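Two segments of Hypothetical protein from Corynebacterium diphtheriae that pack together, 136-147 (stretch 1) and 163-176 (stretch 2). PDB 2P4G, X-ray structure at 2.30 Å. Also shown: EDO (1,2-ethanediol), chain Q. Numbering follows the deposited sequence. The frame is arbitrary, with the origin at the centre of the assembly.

Stretch 1, residues 136-147: LSPLVITQQPAN
Stretch 2, residues 163-176: GVEVIVAPTSTNPL

In parallel β-strands a residue does not bond to the one directly opposite it; its N and O reach two different residues on the neighbouring strand. Residues 139-143 and 166-169 of this Corynebacterium diphtheriae protein illustrate the rule. The strands run parallel, their axes 27° apart and 4.2 Å at closest approach, with extended torsions throughout (phi/psi -97/130 at Val140, -99/125 at Ile167). The register pairs Val140 with Val166, Ile141 with Ile167, Thr142 with Val168 and Gln143 with Ala169, at CA-CA separations of 4.7, 4.9, 4.9 and 4.4 Å.

The hydrogen-bond ladder follows directly. Val140 N donates to Glu165 O (2.9 Å) and Ile167 N to Val140 O (2.8 Å); two residues on, Thr142 N donates to Ile167 O (2.9 Å) and Ala169 N to Thr142 O (2.7 Å). Gln144 N to Ala169 O (3.0 Å) closes the series. Three of these carbonyls, Val140 O, Ile167 O and Ala169 O, also receive CA-H...O contacts, the last from Gln143 CA at 3.2 Å. Before the ladder, a water takes over the bridging: it donates to Pro138 O (2.7 Å), accepts from Glu165 N (2.8 Å) and bonds Ser137 OG (2.8 Å).

Side chains alternate between the sheet faces. On one, Val140 and Val166, both t, approach through their CG1 atoms at 4.1 Å, while Val140 CG2 lies 3.5 Å from CG1 of Val164, also t. Thr142 (t) adds its methyl to this face, CG2 lying 3.6 Å from Val166 CG1; its OG1 is hydrogen-bonded elsewhere in the structure. On the other face, Ile141 (m, m) and Ile167 (m, t) meet at 3.5 Å between their CD1 atoms, an apolar contact that needs no directional partner.

Gln143, on the Ile141 face, shows how an amide can extend strand pairing into a turn. With chi1 and chi2 both t and chi3 at 26°, its NE2 donates to Pro170 O at 2.6 Å and, weakly, to Thr173 O at 2.9 Å. NE2 is also 2.8 Å from Thr171 O, but the angle is too poor for a hydrogen bond. Thr173 (p) reinforces the turn, its OG1 donating to Pro170 O at 2.6 Å. Beyond the strands, Thr171 (m) donates from OG1 to Gln144 O at 3.1 Å, and its CG2 meets Ala146 CB at 3.8 Å. Asn174 (t) then caps the following helix, OD1 accepting a weak bond from Leu176 N at 3.1 Å.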

# COMPACT_ATOMS: atom_id res chain seq x y z
N LEU A 136 -22.70 -26.33 -0.42
CA LEU A 136 -22.70 -24.96 0.07
C LEU A 136 -22.26 -24.89 1.54
O LEU A 136 -21.93 -23.81 2.03
CB LEU A 136 -24.10 -24.35 -0.13
CG LEU A 136 -24.52 -24.23 -1.61
CD1 LEU A 136 -25.97 -23.89 -1.71
CD2 LEU A 136 -23.64 -23.21 -2.38
N SER A 137 -22.26 -26.03 2.23
CA SER A 137 -21.81 -26.11 3.61
C SER A 137 -20.29 -25.85 3.73
O SER A 137 -19.50 -26.38 2.96
CB SER A 137 -22.16 -27.50 4.20
OG SER A 137 -22.02 -27.54 5.61
N PRO A 138 -19.88 -25.01 4.69
CA PRO A 138 -18.49 -24.64 4.79
C PRO A 138 -17.69 -25.69 5.54
O PRO A 138 -18.19 -26.28 6.49
CB PRO A 138 -18.53 -23.39 5.65
CG PRO A 138 -19.71 -23.58 6.52
CD PRO A 138 -20.70 -24.32 5.71
N LEU A 139 -16.44 -25.88 5.12
CA LEU A 139 -15.53 -26.72 5.84
C LEU A 139 -14.92 -25.79 6.92
O LEU A 139 -14.32 -24.77 6.60
CB LEU A 139 -14.47 -27.27 4.88
CG LEU A 139 -13.34 -28.11 5.47
CD1 LEU A 139 -13.88 -29.34 6.21
CD2 LEU A 139 -12.33 -28.49 4.36
N VAL A 140 -15.12 -26.14 8.18
CA VAL A 140 -14.57 -25.36 9.28
C VAL A 140 -13.26 -25.99 9.74
O VAL A 140 -13.20 -27.20 9.95
CB VAL A 140 -15.55 -25.22 10.45
CG1 VAL A 140 -14.89 -24.44 11.64
CG2 VAL A 140 -16.80 -24.52 9.95
N ILE A 141 -12.22 -25.16 9.83
CA ILE A 141 -10.91 -25.60 10.29
C ILE A 141 -10.59 -24.83 11.59
O ILE A 141 -10.48 -23.62 11.59
CB ILE A 141 -9.78 -25.35 9.25
CG1 ILE A 141 -10.14 -25.90 7.86
CG2 ILE A 141 -8.43 -25.89 9.78
CD1 ILE A 141 -10.17 -27.38 7.75
N THR A 142 -10.42 -25.57 12.68
CA THR A 142 -10.13 -25.01 13.97
C THR A 142 -8.93 -25.74 14.60
O THR A 142 -8.24 -26.53 13.95
CB THR A 142 -11.39 -25.06 14.86
OG1 THR A 142 -11.11 -24.42 16.11
CG2 THR A 142 -11.84 -26.48 15.09
N GLN A 143 -8.69 -25.49 15.88
CA GLN A 143 -7.56 -26.07 16.57
C GLN A 143 -8.00 -26.45 17.97
O GLN A 143 -8.81 -25.78 18.56
CB GLN A 143 -6.45 -25.02 16.62
CG GLN A 143 -5.10 -25.53 17.04
CD GLN A 143 -3.95 -24.67 16.52
OE1 GLN A 143 -4.09 -23.47 16.24
NE2 GLN A 143 -2.79 -25.30 16.38
N GLN A 144 -7.49 -27.55 18.51
CA GLN A 144 -7.78 -27.88 19.90
C GLN A 144 -7.17 -26.79 20.75
O GLN A 144 -5.96 -26.59 20.69
CB GLN A 144 -7.18 -29.22 20.29
CG GLN A 144 -7.61 -29.71 21.67
CD GLN A 144 -8.98 -30.37 21.67
OE1 GLN A 144 -9.31 -31.17 20.79
NE2 GLN A 144 -9.79 -30.03 22.67
N PRO A 145 -8.00 -26.05 21.52
CA PRO A 145 -7.46 -24.95 22.32
C PRO A 145 -6.51 -25.46 23.40
O PRO A 145 -6.81 -26.47 24.05
CB PRO A 145 -8.72 -24.31 22.93
CG PRO A 145 -9.72 -25.41 22.96
CD PRO A 145 -9.45 -26.19 21.71
N ALA A 146 -5.38 -24.77 23.56
CA ALA A 146 -4.27 -25.23 24.39
C ALA A 146 -4.76 -25.43 25.81
O ALA A 146 -4.67 -26.52 26.37
CB ALA A 146 -3.11 -24.21 24.36
N ASN A 147 -5.31 -24.36 26.37
CA ASN A 147 -6.00 -24.43 27.64
C ASN A 147 -7.49 -24.38 27.37
O ASN A 147 -7.96 -23.58 26.55
CB ASN A 147 -5.53 -23.31 28.57
CG ASN A 147 -4.23 -23.67 29.28
OD1 ASN A 147 -4.06 -24.79 29.78
ND2 ASN A 147 -3.30 -22.72 29.32
N GLY A 163 -24.69 -30.32 11.33
CA GLY A 163 -24.10 -31.09 10.24
C GLY A 163 -22.87 -30.52 9.54
O GLY A 163 -22.42 -31.09 8.54
N VAL A 164 -22.32 -29.42 10.05
CA VAL A 164 -21.11 -28.83 9.48
C VAL A 164 -19.89 -29.69 9.74
O VAL A 164 -19.69 -30.17 10.87
CB VAL A 164 -20.85 -27.39 10.03
CG1 VAL A 164 -19.42 -26.87 9.64
CG2 VAL A 164 -21.97 -26.43 9.53
N GLU A 165 -19.09 -29.90 8.70
CA GLU A 165 -17.83 -30.61 8.81
C GLU A 165 -16.75 -29.75 9.47
O GLU A 165 -16.40 -28.68 8.95
CB GLU A 165 -17.35 -31.00 7.41
CG GLU A 165 -16.27 -32.07 7.38
CD GLU A 165 -15.81 -32.38 5.97
OE1 GLU A 165 -16.49 -31.96 4.99
OE2 GLU A 165 -14.74 -33.04 5.85
N VAL A 166 -16.20 -30.23 10.59
CA VAL A 166 -15.16 -29.50 11.33
C VAL A 166 -13.89 -30.33 11.50
O VAL A 166 -13.94 -31.41 12.07
CB VAL A 166 -15.63 -29.09 12.74
CG1 VAL A 166 -14.58 -28.18 13.39
CG2 VAL A 166 -17.01 -28.41 12.71
N ILE A 167 -12.77 -29.81 11.00
CA ILE A 167 -11.50 -30.42 11.21
C ILE A 167 -10.83 -29.68 12.35
O ILE A 167 -10.69 -28.44 12.28
CB ILE A 167 -10.59 -30.30 9.99
CG1 ILE A 167 -11.16 -31.07 8.79
CG2 ILE A 167 -9.19 -30.84 10.32
CD1 ILE A 167 -10.34 -30.84 7.50
N VAL A 168 -10.41 -30.41 13.38
CA VAL A 168 -9.68 -29.84 14.51
C VAL A 168 -8.20 -30.12 14.33
O VAL A 168 -7.78 -31.25 14.45
CB VAL A 168 -10.16 -30.45 15.84
CG1 VAL A 168 -9.40 -29.84 17.03
CG2 VAL A 168 -11.66 -30.26 15.98
N ALA A 169 -7.42 -29.09 14.01
CA ALA A 169 -5.97 -29.21 13.97
C ALA A 169 -5.43 -29.41 15.39
O ALA A 169 -6.02 -28.91 16.34
CB ALA A 169 -5.34 -27.96 13.34
N PRO A 170 -4.35 -30.20 15.56
CA PRO A 170 -3.64 -30.23 16.83
C PRO A 170 -3.17 -28.87 17.33
O PRO A 170 -3.02 -27.93 16.54
CB PRO A 170 -2.44 -31.12 16.53
CG PRO A 170 -2.94 -32.04 15.47
CD PRO A 170 -3.80 -31.18 14.61
N THR A 171 -2.92 -28.79 18.63
CA THR A 171 -2.48 -27.55 19.28
C THR A 171 -1.18 -27.04 18.65
O THR A 171 -1.02 -25.83 18.44
CB THR A 171 -2.28 -27.78 20.80
OG1 THR A 171 -3.46 -28.37 21.37
CG2 THR A 171 -1.96 -26.46 21.52
N SER A 172 -0.28 -27.98 18.34
CA SER A 172 1.02 -27.70 17.72
C SER A 172 0.95 -27.15 16.30
O SER A 172 1.69 -26.23 15.95
CB SER A 172 1.83 -29.00 17.69
OG SER A 172 0.98 -30.11 17.43
N THR A 173 0.05 -27.71 15.50
CA THR A 173 0.03 -27.54 14.05
C THR A 173 -0.34 -26.13 13.55
O THR A 173 -0.81 -25.28 14.30
CB THR A 173 -0.97 -28.52 13.43
OG1 THR A 173 -2.25 -28.32 14.04
CG2 THR A 173 -0.53 -29.96 13.66
N ASN A 174 -0.13 -25.92 12.25
CA ASN A 174 -0.50 -24.68 11.58
C ASN A 174 -1.83 -24.89 10.84
O ASN A 174 -1.92 -25.74 9.97
CB ASN A 174 0.60 -24.27 10.59
CG ASN A 174 0.37 -22.90 9.98
OD1 ASN A 174 -0.76 -22.46 9.76
ND2 ASN A 174 1.46 -22.21 9.70
N PRO A 175 -2.87 -24.10 11.17
CA PRO A 175 -4.20 -24.31 10.60
C PRO A 175 -4.30 -24.11 9.08
O PRO A 175 -5.07 -24.81 8.45
CB PRO A 175 -5.05 -23.24 11.30
CG PRO A 175 -4.07 -22.17 11.66
CD PRO A 175 -2.85 -22.93 12.08
N LEU A 176 -3.55 -23.17 8.52
CA LEU A 176 -3.46 -23.01 7.06
C LEU A 176 -2.86 -24.23 6.37
O LEU A 176 -3.38 -24.67 5.35
CB LEU A 176 -2.65 -21.78 6.66
CG LEU A 176 -3.46 -20.55 6.27
CD1 LEU A 176 -2.52 -19.40 5.91
CD2 LEU A 176 -4.41 -20.86 5.11
C1 EDO Q . -20.91 -32.07 4.29
O1 EDO Q . -20.29 -31.90 3.01
C2 EDO Q . -22.25 -31.36 4.27
O2 EDO Q . -22.63 -30.94 5.58
O HOH W 1 -19.51 -28.60 6.26